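CocE/NonD family hydrolase (Staphylococcus aureus subsp. aureus COL, PDB 3III) probably hydrolyses ester or amide bonds, as expected of a serine hydrolase of the CocE/NonD family with an alpha/beta-hydrolase catalytic domain. Local coordinates at residues 239-242 / 243-247; 325-328 / 329-332; 386-389 / 390-393; 463-466 / 467-470; 483-486 / 487-490. All blocks are in the same frame, centred on the assembly; numbering follows the deposited sequence. Where two conformers were deposited one is given.

Contact 1: residues 239-242 / 243-247; sequences QEHP and LFDDF
His241 and Asp245 are joined by a short hydrogen bond, 2.5 Å from ND1 to OD2, across the turn between two helices. The carboxylate oxygen lies at the edge of the imidazole, close to its plane, and receives the N-H on its syn side at 161°. The two flat groups stand 77° apart, so the carboxylate is turned steeply against the ring it grips. A charged carboxylate this close would be expected to favour a proton on ND1. Asp245 is also the N-cap of helix 246-249, where its OD1 accepts from the backbone N of Trp248.

Aromatic packing covers one face of the imidazole. Phe247 CB sits over the ring centre, 3.5 Å from CE1, in a CH-pi contact. The phenyl ring beyond it, its CG anti to the backbone N (chi1 178°), is laid almost flat against the histidine in an offset stack with centroids 4.4 Å apart. His241 CD2 lies over the phenyl face, toward the rim.

Two backbone carbonyls tie the turn to its surroundings: Pro242 O accepts from Tyr199 OH of helix 198-203, and His241 O from Trp248 NE1 of helix 246-249. The whole turn joins the end of helix 234-240 to the start of helix 246-249.

Contact 2: residues 325-328 / 329-332; sequences NDWK and DTPH
Thr330 meets Trp327 twice, through the backbone carbonyl and over the indole, in a short 3-10 turn that leads from helix 306-319 toward strand 333-338. Trp327 O takes two donors from this one residue. The hydroxyl OG1 gives the shorter bond, 2.6 Å to Trp327 O, and lies in the carbonyl plane. The backbone N of Thr330 reaches the same Trp327 O at 2.9 Å from above that plane. With OG1 beside its own backbone N (chi1 -52°), the threonine can present both donors to one oxygen. The same placement sets OG1 over a face of the indole, 3.7 Å from Trp327 CE3, while CB stands almost straight above the six-membered ring as a CH-pi partner.

One residue back, the turn repeats its pattern: Asp329 N donates to Asp326 O at 2.9 Å. The carboxylates of these two aspartates come within 4.4 Å, OD1 of Asp326 to OD2 of Asp329, a like-charge approach at an exposed surface that may be slightly unfavourable.

Further out, Asn325 forms an Asx turn, its OD1 accepting from Trp327 N at 3.0 Å. The indole is wedged edge-to-face against Trp291 and Phe315, which places it between strand 290-295 and helix 306-319. Lys328 directs its ammonium to a salt bridge with Glu289. A water bridges the two parts of the turn, donating to Asp326 O at 2.8 Å and to Thr330 OG1 at 3.3 Å.

Contact 3: residues 386-389 / 390-393; sequences SEDK and QQDV
Asp388 turns its CG away from the backbone N (chi1 -177°), which carries the carboxylate toward Gln390 N and the side chain of Gln391. Gln391, with CG beside its backbone N, brings its side chain to meet it. The setting is a type I beta turn from Asp388 to Gln391, closed by Gln391 N donating to Asp388 O at 3.0 Å.

Inside the turn, Asp388 OD1 accepts from Gln390 N at 2.8 Å, an Asx turn within the beta turn. That donor comes from the anti side of the oxygen, 30° out of the carboxylate plane. The first residue of the turn thus binds the chain through both its carbonyl and its side chain. Gln390 CB and CG also lie alongside OD1, with CB at 3.3 Å.

The turn carries the chain from strand 380-385 into strand 392-398. Lys389 O accepts from Lys514 NZ, at the end of strand 508-514 beside it. The amide of Gln391 has its stronger partner in Asp385, whose backbone N donates to OE1, which probably fixes how the amide is turned. On the other side of the amide, NE2 makes a weak bond to Asp388 OD2, 3.4 Å long and bent to 135°.

Contact 4: residues 463-466 / 467-470; sequences ELDQ and EKSS
Asp465 O is gripped by two donors of one residue, the hydroxyl and the backbone N of Ser469. OG donates to Asp465 O at 2.7 Å from above the carbonyl plane, while the N of Ser469 approaches Asp465 O at 2.9 Å, nearly in line with the C=O bond. OG has a second partner in the backbone N of Trp475, so this hydroxyl ties the turn to a later part of the same loop. Leu464 CD2 packs against Ser469 OG at 3.8 Å.

The carboxylate of Asp465 reaches forward to the residues that follow, its CG anti to the backbone N (chi1 -172°). OD1 accepts from Lys468 N at 3.0 Å and 164°, met from well above the carboxylate plane. The aliphatic part of Lys468 runs on past the carboxylate, with CG and CD both 3.7 Å from OD2.

A water donates to Asp465 OD2 at 2.6 Å, and another accepts from the N of Gln466. This fold of the chain belongs to the long loop between strands 447-458 and 490-503, and backbone hydrogen bonds between Glu463 and Lys477 and between Asp465 and Trp475 pair it with the returning part of that loop.

Contact 5: residues 483-486 / 487-490; sequences KLSQ and DEIV
Glu488 reaches back over the chain to hold Ser485. Its CB rests 3.3 Å from Ser485 O, and from there CG continues anti to the backbone N (chi1 -169°) in a chain that stays extended to the carboxylate. At the tip the two oxygens part company. OE1 accepts from the backbone N of Ser485 at 2.7 Å, an almost straight bond of 169° that arrives nearly along the C-O axis, and it also lies 3.4 Å from Leu484 CA. OE2 accepts a hydrogen bond from a water at 2.9 Å, and the same water donates to Lys483 O, so the carboxylate is linked to two successive peptide groups.

The backbone below is a type II beta turn from Ser485 to Glu488, closed by Glu488 N donating to Ser485 O at 2.9 Å. Asp487, at its third position, takes the positive phi (62°) that this turn type requires there.

Beneath the turn, Leu484 CD2 packs on both methyls of Val490, 3.6 Å from CG1, where strand 490-503 begins. Leu484 also touches Thr417 and Val490 touches Val415, both on strand 408-417. The ammonium of Lys483 turns to a salt bridge with Asp422.

From the N terminus the five contacts follow in series, each a local turn; none encloses or crosses another. Contact 1 joins helices 234-240 and 246-249 in the part related to S15 peptidases. Contact 2 turns the chain from helix 306-319 toward strand 333-338 of the large mixed sheet, with its centre about 42 Å from that of contact 1. Contact 3 links strands 380-385 and 392-398, which belong to two different antiparallel sheets. Contacts 4 and 5 shape the same long loop between strands 447-458 and 490-503. Contact 4 comes within about 6 Å of contact 1 at the nearest atoms, without touching it.

Contact 1: residues 239-242 / 243-247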
loop_
_atom_site.group_PDB
_atom_site.type_symbol
_atom_site.label_atom_id
_atom_site.label_comp_id
_atom_site.label_asym_id
_atom_site.label_seq_id
_atom_site.Cartn_x
_atom_site.Cartn_y
_atom_site.Cartn_z
ATOM N N GLN A 239 -3.199 21.038 -4.497
ATOM C CA GLN A 239 -3.037 22.424 -4.134
ATOM C C GLN A 239 -4.308 22.981 -3.479
ATOM O O GLN A 239 -4.251 23.701 -2.520
ATOM C CB GLN A 239 -2.853 23.270 -5.405
ATOM C CG GLN A 239 -1.551 23.140 -6.124
ATOM C CD GLN A 239 -0.461 23.797 -5.361
ATOM O OE1 GLN A 239 -0.254 25.025 -5.457
ATOM N NE2 GLN A 239 0.246 22.987 -4.563
ATOM N N GLU A 240 -5.457 22.753 -4.101
ATOM C CA GLU A 240 -6.660 23.472 -3.731
ATOM C C GLU A 240 -7.572 22.755 -2.736
ATOM O O GLU A 240 -8.578 23.337 -2.293
ATOM C CB GLU A 240 -7.440 23.904 -5.016
ATOM C CG GLU A 240 -8.152 22.771 -5.674
ATOM C CD GLU A 240 -8.495 22.977 -7.154
ATOM O OE1 GLU A 240 -9.196 22.069 -7.693
ATOM O OE2 GLU A 240 -8.049 23.954 -7.763
ATOM N N HIS A 241 -7.213 21.538 -2.342
ATOM C CA HIS A 241 -7.959 20.783 -1.329
ATOM C C HIS A 241 -7.001 20.333 -0.201
ATOM O O HIS A 241 -6.653 19.139 -0.086
ATOM C CB HIS A 241 -8.650 19.597 -1.968
ATOM C CG HIS A 241 -9.730 19.981 -2.954
ATOM N ND1 HIS A 241 -10.947 20.471 -2.562
ATOM C CD2 HIS A 241 -9.769 19.937 -4.309
ATOM C CE1 HIS A 241 -11.690 20.728 -3.626
ATOM N NE2 HIS A 241 -11.006 20.399 -4.703
ATOM N N PRO A 242 -6.555 21.279 0.618
ATOM C CA PRO A 242 -5.561 20.933 1.668
ATOM C C PRO A 242 -6.139 20.141 2.879
ATOM O O PRO A 242 -5.390 19.609 3.720
ATOM C CB PRO A 242 -5.039 22.300 2.089
ATOM C CG PRO A 242 -6.146 23.227 1.813
ATOM C CD PRO A 242 -6.713 22.744 0.485
ATOM N N LEU A 243 -7.451 20.065 2.957
ATOM C CA LEU A 243 -8.160 19.438 4.061
ATOM C C LEU A 243 -8.987 18.280 3.493
ATOM O O LEU A 243 -9.192 18.177 2.275
ATOM C CB LEU A 243 -9.069 20.455 4.770
ATOM C CG LEU A 243 -8.339 21.512 5.609
ATOM C CD1 LEU A 243 -9.246 22.695 5.843
ATOM C CD2 LEU A 243 -7.850 20.773 6.914
ATOM N N PHE A 244 -9.488 17.431 4.380
ATOM C CA PHE A 244 -10.283 16.260 4.003
ATOM C C PHE A 244 -11.706 16.770 3.808
ATOM O O PHE A 244 -12.517 16.690 4.691
ATOM C CB PHE A 244 -10.198 15.182 5.099
ATOM C CG PHE A 244 -10.921 13.892 4.761
ATOM C CD1 PHE A 244 -10.545 13.136 3.671
ATOM C CD2 PHE A 244 -11.964 13.422 5.564
ATOM C CE1 PHE A 244 -11.190 11.953 3.367
ATOM C CE2 PHE A 244 -12.608 12.213 5.281
ATOM C CZ PHE A 244 -12.226 11.497 4.154
ATOM N N ASP A 245 -11.988 17.304 2.622
ATOM C CA ASP A 245 -13.252 17.995 2.342
ATOM C C ASP A 245 -14.143 17.107 1.443
ATOM O O ASP A 245 -13.876 15.921 1.306
ATOM C CB ASP A 245 -12.931 19.361 1.698
ATOM C CG ASP A 245 -12.090 19.248 0.411
ATOM O OD1 ASP A 245 -11.852 18.123 -0.079
ATOM O OD2 ASP A 245 -11.646 20.306 -0.119
ATOM N N ASP A 246 -15.204 17.644 0.841
ATOM C CA ASP A 246 -16.079 16.795 0.036
ATOM C C ASP A 246 -15.332 16.137 -1.134
ATOM O O ASP A 246 -15.631 15.003 -1.521
ATOM C CB ASP A 246 -17.252 17.615 -0.560
ATOM C CG ASP A 246 -18.245 18.084 0.504
ATOM O OD1 ASP A 246 -18.134 17.611 1.662
ATOM O OD2 ASP A 246 -19.156 18.913 0.182
ATOM N N PHE A 247 -14.417 16.879 -1.753
ATOM C CA PHE A 247 -13.561 16.307 -2.809
ATOM C C PHE A 247 -12.843 15.023 -2.380
ATOM O O PHE A 247 -12.980 13.961 -3.043
ATOM C CB PHE A 247 -12.530 17.341 -3.291
ATOM C CG PHE A 247 -11.611 16.791 -4.341
ATOM C CD1 PHE A 247 -11.997 16.799 -5.678
ATOM C CD2 PHE A 247 -10.401 16.208 -3.990
ATOM C CE1 PHE A 247 -11.180 16.266 -6.643
ATOM C CE2 PHE A 247 -9.580 15.666 -4.948
ATOM C CZ PHE A 247 -9.972 15.696 -6.286
#

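Contact 2: residues 325-328 / 329-332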
loop_
_atom_site.group_PDB
_atom_site.type_symbol
_atom_site.label_atom_id
_atom_site.label_comp_id
_atom_site.label_asym_id
_atom_site.label_seq_id
_atom_site.Cartn_x
_atom_site.Cartn_y
_atom_site.Cartn_z
ATOM N N ASN A 325 -11.040 -27.454 -1.432
ATOM C CA ASN A 325 -9.661 -27.637 -1.062
ATOM C C ASN A 325 -9.576 -27.205 0.408
ATOM O O ASN A 325 -10.585 -26.999 1.077
ATOM C CB ASN A 325 -8.710 -26.934 -2.060
ATOM C CG ASN A 325 -8.780 -25.412 -1.989
ATOM O OD1 ASN A 325 -9.422 -24.854 -1.099
ATOM N ND2 ASN A 325 -8.154 -24.736 -2.965
ATOM N N ASP A 326 -8.407 -27.057 0.945
ATOM C CA ASP A 326 -8.419 -26.763 2.386
ATOM C C ASP A 326 -8.142 -25.287 2.652
ATOM O O ASP A 326 -7.560 -24.931 3.684
ATOM C CB ASP A 326 -7.420 -27.681 3.046
ATOM C CG ASP A 326 -7.736 -29.110 2.756
ATOM O OD1 ASP A 326 -8.810 -29.585 3.208
ATOM O OD2 ASP A 326 -7.012 -29.742 1.984
ATOM N N TRP A 327 -8.587 -24.428 1.734
ATOM C CA TRP A 327 -8.223 -22.975 1.853
ATOM C C TRP A 327 -8.583 -22.395 3.215
ATOM O O TRP A 327 -7.809 -21.629 3.815
ATOM C CB TRP A 327 -8.877 -22.080 0.764
ATOM C CG TRP A 327 -8.677 -20.686 1.111
ATOM C CD1 TRP A 327 -9.578 -19.873 1.682
ATOM C CD2 TRP A 327 -7.459 -19.964 1.045
ATOM N NE1 TRP A 327 -9.003 -18.663 1.978
ATOM C CE2 TRP A 327 -7.703 -18.687 1.569
ATOM C CE3 TRP A 327 -6.192 -20.252 0.540
ATOM C CZ2 TRP A 327 -6.742 -17.734 1.654
ATOM C CZ3 TRP A 327 -5.224 -19.295 0.627
ATOM C CH2 TRP A 327 -5.511 -18.024 1.150
ATOM N N LYS A 328 -9.777 -22.722 3.694
ATOM C CA LYS A 328 -10.269 -22.118 4.898
ATOM C C LYS A 328 -9.549 -22.584 6.161
ATOM O O LYS A 328 -9.818 -22.070 7.228
ATOM C CB LYS A 328 -11.792 -22.346 4.999
ATOM C CG LYS A 328 -12.529 -21.664 3.776
ATOM C CD LYS A 328 -14.020 -21.456 3.952
ATOM C CE LYS A 328 -14.321 -20.627 5.163
ATOM N NZ LYS A 328 -15.732 -20.145 5.232
ATOM N N ASP A 329 -8.632 -23.543 6.050
ATOM C CA ASP A 329 -7.723 -23.840 7.161
ATOM C C ASP A 329 -6.716 -22.696 7.405
ATOM O O ASP A 329 -6.062 -22.657 8.439
ATOM C CB ASP A 329 -6.870 -25.109 6.874
ATOM C CG ASP A 329 -7.644 -26.419 6.910
ATOM O OD1 ASP A 329 -8.829 -26.438 7.288
ATOM O OD2 ASP A 329 -7.005 -27.438 6.550
ATOM N N THR A 330 -6.523 -21.826 6.426
ATOM C CA THR A 330 -5.560 -20.761 6.518
ATOM C C THR A 330 -5.893 -19.852 7.696
ATOM O O THR A 330 -7.033 -19.353 7.803
ATOM C CB THR A 330 -5.528 -19.916 5.188
ATOM O OG1 THR A 330 -5.346 -20.787 4.052
ATOM C CG2 THR A 330 -4.417 -18.837 5.203
ATOM N N PRO A 331 -4.899 -19.585 8.567
ATOM C CA PRO A 331 -5.103 -18.619 9.631
ATOM C C PRO A 331 -5.495 -17.250 9.059
ATOM O O PRO A 331 -4.993 -16.856 7.989
ATOM C CB PRO A 331 -3.735 -18.538 10.318
ATOM C CG PRO A 331 -3.008 -19.742 9.960
ATOM C CD PRO A 331 -3.535 -20.159 8.572
ATOM N N HIS A 332 -6.369 -16.505 9.741
ATOM C CA HIS A 332 -6.832 -15.231 9.135
ATOM C C HIS A 332 -5.742 -14.186 8.965
ATOM O O HIS A 332 -5.857 -13.299 8.148
ATOM C CB HIS A 332 -8.047 -14.699 9.891
ATOM C CG HIS A 332 -9.242 -15.557 9.667
ATOM N ND1 HIS A 332 -9.875 -15.612 8.444
ATOM C CD2 HIS A 332 -9.843 -16.483 10.452
ATOM C CE1 HIS A 332 -10.807 -16.554 8.482
ATOM N NE2 HIS A 332 -10.813 -17.090 9.695
HETATM O O HOH W 1 -4.874 -23.983 3.641
#

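Contact 3: residues 386-389 / 390-393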
loop_
_atom_site.group_PDB
_atom_site.type_symbol
_atom_site.label_atom_id
_atom_site.label_comp_id
_atom_site.label_asym_id
_atom_site.label_seq_id
_atom_site.Cartn_x
_atom_site.Cartn_y
_atom_site.Cartn_z
ATOM N N SER A 386 13.900 23.220 13.420
ATOM C CA SER A 386 13.059 22.555 12.432
ATOM C C SER A 386 13.545 22.696 10.987
ATOM O O SER A 386 13.129 21.934 10.156
ATOM C CB SER A 386 11.575 23.004 12.530
ATOM O OG SER A 386 11.407 24.380 12.163
ATOM N N GLU A 387 14.378 23.690 10.688
ATOM C CA GLU A 387 14.948 23.884 9.352
ATOM C C GLU A 387 16.357 23.302 9.163
ATOM O O GLU A 387 16.894 23.383 8.074
ATOM C CB GLU A 387 15.037 25.388 9.072
ATOM C CG GLU A 387 13.685 26.096 9.264
ATOM C CD GLU A 387 13.779 27.572 9.023
ATOM O OE1 GLU A 387 13.790 28.340 10.009
ATOM O OE2 GLU A 387 13.864 27.932 7.829
ATOM N N ASP A 388 16.976 22.795 10.231
ATOM C CA ASP A 388 18.295 22.187 10.138
ATOM C C ASP A 388 18.107 20.684 9.996
ATOM O O ASP A 388 17.701 19.991 10.955
ATOM C CB ASP A 388 19.115 22.559 11.366
ATOM C CG ASP A 388 20.546 22.026 11.312
ATOM O OD1 ASP A 388 20.830 21.031 10.607
ATOM O OD2 ASP A 388 21.369 22.588 12.028
ATOM N N LYS A 389 18.362 20.179 8.784
ATOM C CA LYS A 389 18.187 18.758 8.479
ATOM C C LYS A 389 19.073 17.831 9.299
ATOM O O LYS A 389 18.916 16.601 9.238
ATOM C CB LYS A 389 18.446 18.462 6.994
ATOM C CG LYS A 389 17.525 19.238 6.077
ATOM C CD LYS A 389 17.777 18.880 4.617
ATOM C CE LYS A 389 16.471 18.960 3.819
ATOM N NZ LYS A 389 15.713 20.205 4.088
ATOM N N GLN A 390 19.989 18.384 10.062
ATOM C CA GLN A 390 20.876 17.558 10.865
ATOM C C GLN A 390 20.433 17.510 12.319
ATOM O O GLN A 390 21.095 16.896 13.136
ATOM C CB GLN A 390 22.308 18.122 10.783
ATOM C CG GLN A 390 22.817 18.385 9.377
ATOM C CD GLN A 390 22.620 17.205 8.508
ATOM O OE1 GLN A 390 22.835 16.075 8.920
ATOM N NE2 GLN A 390 22.159 17.438 7.303
ATOM N N GLN A 391 19.355 18.190 12.658
ATOM C CA GLN A 391 18.931 18.289 14.039
ATOM C C GLN A 391 17.621 17.515 14.202
ATOM O O GLN A 391 16.734 17.542 13.348
ATOM C CB GLN A 391 18.710 19.737 14.474
ATOM C CG GLN A 391 19.986 20.544 14.715
ATOM C CD GLN A 391 19.759 21.815 15.553
ATOM O OE1 GLN A 391 18.858 21.910 16.417
ATOM N NE2 GLN A 391 20.622 22.790 15.323
ATOM N N ASP A 392 17.527 16.865 15.344
ATOM C CA ASP A 392 16.346 16.139 15.744
ATOM C C ASP A 392 16.354 15.973 17.246
ATOM O O ASP A 392 17.305 16.390 17.889
ATOM C CB ASP A 392 16.288 14.799 15.011
ATOM C CG ASP A 392 17.450 13.861 15.364
ATOM O OD1 ASP A 392 17.838 13.803 16.533
ATOM O OD2 ASP A 392 17.943 13.165 14.452
ATOM N N VAL A 393 15.286 15.454 17.840
ATOM C CA VAL A 393 15.411 14.969 19.213
ATOM C C VAL A 393 15.127 13.486 19.188
ATOM O O VAL A 393 14.307 13.026 18.390
ATOM C CB VAL A 393 14.476 15.673 20.196
ATOM C CG1 VAL A 393 14.896 17.150 20.382
ATOM C CG2 VAL A 393 13.031 15.546 19.781
#

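Contact 4: residues 463-466 / 467-470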
loop_
_atom_site.group_PDB
_atom_site.type_symbol
_atom_site.label_atom_id
_atom_site.label_comp_id
_atom_site.label_asym_id
_atom_site.label_seq_id
_atom_site.Cartn_x
_atom_site.Cartn_y
_atom_site.Cartn_z
ATOM N N GLU A 463 -6.491 17.691 15.294
ATOM C CA GLU A 463 -7.745 17.384 15.994
ATOM C C GLU A 463 -8.193 15.952 15.666
ATOM O O GLU A 463 -8.325 15.569 14.495
ATOM C CB GLU A 463 -8.877 18.352 15.580
ATOM C CG GLU A 463 -10.228 18.052 16.352
ATOM C CD GLU A 463 -11.449 18.847 15.852
ATOM O OE1 GLU A 463 -11.436 19.354 14.714
ATOM O OE2 GLU A 463 -12.459 18.904 16.580
ATOM N N LEU A 464 -8.396 15.162 16.712
ATOM C CA LEU A 464 -8.698 13.739 16.589
ATOM C C LEU A 464 -10.184 13.473 16.330
ATOM O O LEU A 464 -11.031 14.163 16.840
ATOM C CB LEU A 464 -8.261 13.041 17.910
ATOM C CG LEU A 464 -6.774 12.939 18.232
ATOM C CD1 LEU A 464 -6.524 12.426 19.659
ATOM C CD2 LEU A 464 -6.056 12.035 17.154
ATOM N N ASP A 465 -10.476 12.492 15.480
ATOM C CA ASP A 465 -11.788 11.861 15.381
ATOM C C ASP A 465 -11.861 10.909 16.553
ATOM O O ASP A 465 -11.217 9.837 16.582
ATOM C CB ASP A 465 -11.918 11.068 14.074
ATOM C CG ASP A 465 -13.301 10.553 13.841
ATOM O OD1 ASP A 465 -13.892 10.038 14.805
ATOM O OD2 ASP A 465 -13.808 10.667 12.677
ATOM N N GLN A 466 -12.639 11.290 17.533
ATOM C CA GLN A 466 -12.700 10.525 18.771
ATOM C C GLN A 466 -13.286 9.131 18.524
ATOM O O GLN A 466 -12.751 8.175 19.047
ATOM C CB GLN A 466 -13.482 11.298 19.849
ATOM C CG GLN A 466 -12.771 12.553 20.325
ATOM C CD GLN A 466 -11.414 12.277 21.008
ATOM O OE1 GLN A 466 -11.150 11.159 21.459
ATOM N NE2 GLN A 466 -10.545 13.308 21.079
ATOM N N GLU A 467 -14.338 9.023 17.710
ATOM C CA GLU A 467 -14.961 7.729 17.432
ATOM C C GLU A 467 -13.954 6.776 16.793
ATOM O O GLU A 467 -13.806 5.636 17.252
ATOM C CB GLU A 467 -16.177 7.860 16.503
ATOM C CG GLU A 467 -17.220 8.874 16.896
ATOM C CD GLU A 467 -16.995 10.240 16.227
ATOM O OE1 GLU A 467 -16.199 11.055 16.760
ATOM O OE2 GLU A 467 -17.635 10.493 15.172
ATOM N N LYS A 468 -13.225 7.251 15.779
ATOM C CA LYS A 468 -12.329 6.384 14.991
ATOM C C LYS A 468 -10.938 6.152 15.587
ATOM O O LYS A 468 -10.249 5.209 15.175
ATOM C CB LYS A 468 -12.165 6.962 13.597
ATOM C CG LYS A 468 -13.474 7.005 12.842
ATOM C CD LYS A 468 -13.230 7.253 11.366
ATOM C CE LYS A 468 -14.533 7.207 10.587
ATOM N NZ LYS A 468 -14.229 7.305 9.155
ATOM N N SER A 469 -10.506 7.024 16.500
ATOM C CA SER A 469 -9.191 6.886 17.122
ATOM C C SER A 469 -9.192 5.750 18.117
ATOM O O SER A 469 -10.211 5.482 18.761
ATOM C CB SER A 469 -8.771 8.155 17.837
ATOM O OG SER A 469 -8.591 9.261 16.925
ATOM N N SER A 470 -8.022 5.160 18.306
ATOM C CA SER A 470 -7.808 4.117 19.308
ATOM C C SER A 470 -6.542 4.489 20.033
ATOM O O SER A 470 -5.841 5.424 19.631
ATOM C CB SER A 470 -7.646 2.749 18.646
ATOM O OG SER A 470 -6.378 2.718 18.059
HETATM O O HOH W 2 -16.213 9.810 12.172
HETATM O O HOH W 3 -14.767 13.430 17.399
#

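Contact 5: residues 483-486 / 487-490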
loop_
_atom_site.group_PDB
_atom_site.type_symbol
_atom_site.label_atom_id
_atom_site.label_comp_id
_atom_site.label_asym_id
_atom_site.label_seq_id
_atom_site.Cartn_x
_atom_site.Cartn_y
_atom_site.Cartn_z
ATOM N N LYS A 483 -4.566 26.717 13.838
ATOM C CA LYS A 483 -3.230 27.321 13.775
ATOM C C LYS A 483 -2.781 27.687 15.184
ATOM O O LYS A 483 -3.587 27.818 16.129
ATOM C CB LYS A 483 -3.179 28.509 12.778
ATOM C CG LYS A 483 -3.354 28.114 11.239
ATOM C CD LYS A 483 -2.133 27.318 10.655
ATOM C CE LYS A 483 -2.126 27.275 9.103
ATOM N NZ LYS A 483 -1.077 26.365 8.454
ATOM N N LEU A 484 -1.493 27.854 15.357
ATOM C CA LEU A 484 -0.967 28.064 16.713
ATOM C C LEU A 484 -0.594 29.520 16.990
ATOM O O LEU A 484 -0.229 30.240 16.073
ATOM C CB LEU A 484 0.284 27.207 16.932
ATOM C CG LEU A 484 0.213 25.689 16.771
ATOM C CD1 LEU A 484 1.616 25.075 16.488
ATOM C CD2 LEU A 484 -0.461 25.024 17.947
ATOM N N SER A 485 -0.667 29.909 18.264
ATOM C CA SER A 485 -0.076 31.158 18.785
ATOM C C SER A 485 1.342 30.945 19.318
ATOM O O SER A 485 1.745 29.819 19.662
ATOM C CB SER A 485 -0.914 31.733 19.914
ATOM O OG SER A 485 -2.226 31.971 19.490
ATOM N N GLN A 486 2.116 32.021 19.391
ATOM C CA GLN A 486 3.451 31.894 19.985
ATOM C C GLN A 486 3.386 31.211 21.336
ATOM O O GLN A 486 2.614 31.604 22.226
ATOM C CB GLN A 486 4.155 33.246 20.140
ATOM C CG GLN A 486 4.557 33.812 18.811
ATOM C CD GLN A 486 5.390 35.036 18.928
ATOM O OE1 GLN A 486 6.174 35.202 19.880
ATOM N NE2 GLN A 486 5.211 35.940 17.981
ATOM N N ASP A 487 4.188 30.153 21.450
ATOM C CA ASP A 487 4.313 29.377 22.682
ATOM C C ASP A 487 3.024 28.689 23.177
ATOM O O ASP A 487 2.990 28.206 24.315
ATOM C CB ASP A 487 4.956 30.243 23.766
ATOM C CG ASP A 487 6.379 30.638 23.395
ATOM O OD1 ASP A 487 7.070 29.830 22.727
ATOM O OD2 ASP A 487 6.799 31.763 23.710
ATOM N N GLU A 488 1.990 28.623 22.326
ATOM C CA GLU A 488 0.858 27.755 22.599
ATOM C C GLU A 488 1.354 26.315 22.579
ATOM O O GLU A 488 1.786 25.836 21.546
ATOM C CB GLU A 488 -0.213 27.932 21.552
ATOM C CG GLU A 488 -1.525 27.288 21.868
ATOM C CD GLU A 488 -2.492 27.473 20.730
ATOM O OE1 GLU A 488 -2.254 28.307 19.819
ATOM O OE2 GLU A 488 -3.506 26.780 20.748
ATOM N N ILE A 489 1.298 25.667 23.739
ATOM C CA ILE A 489 1.646 24.282 23.899
ATOM C C ILE A 489 0.428 23.372 23.678
ATOM O O ILE A 489 -0.575 23.482 24.417
ATOM C CB ILE A 489 2.171 24.036 25.330
ATOM C CG1 ILE A 489 3.414 24.895 25.581
ATOM C CG2 ILE A 489 2.496 22.594 25.557
ATOM C CD1 ILE A 489 3.850 24.931 27.067
ATOM N N VAL A 490 0.506 22.468 22.691
ATOM C CA VAL A 490 -0.659 21.617 22.346
ATOM C C VAL A 490 -0.293 20.126 22.340
ATOM O O VAL A 490 0.908 19.765 22.104
ATOM C CB VAL A 490 -1.271 22.047 21.014
ATOM C CG1 VAL A 490 -1.676 23.567 21.050
ATOM C CG2 VAL A 490 -0.310 21.767 19.886
HETATM O O HOH W 4 -4.600 26.332 18.093
HETATM O O HOH W 5 2.952 27.027 19.433
#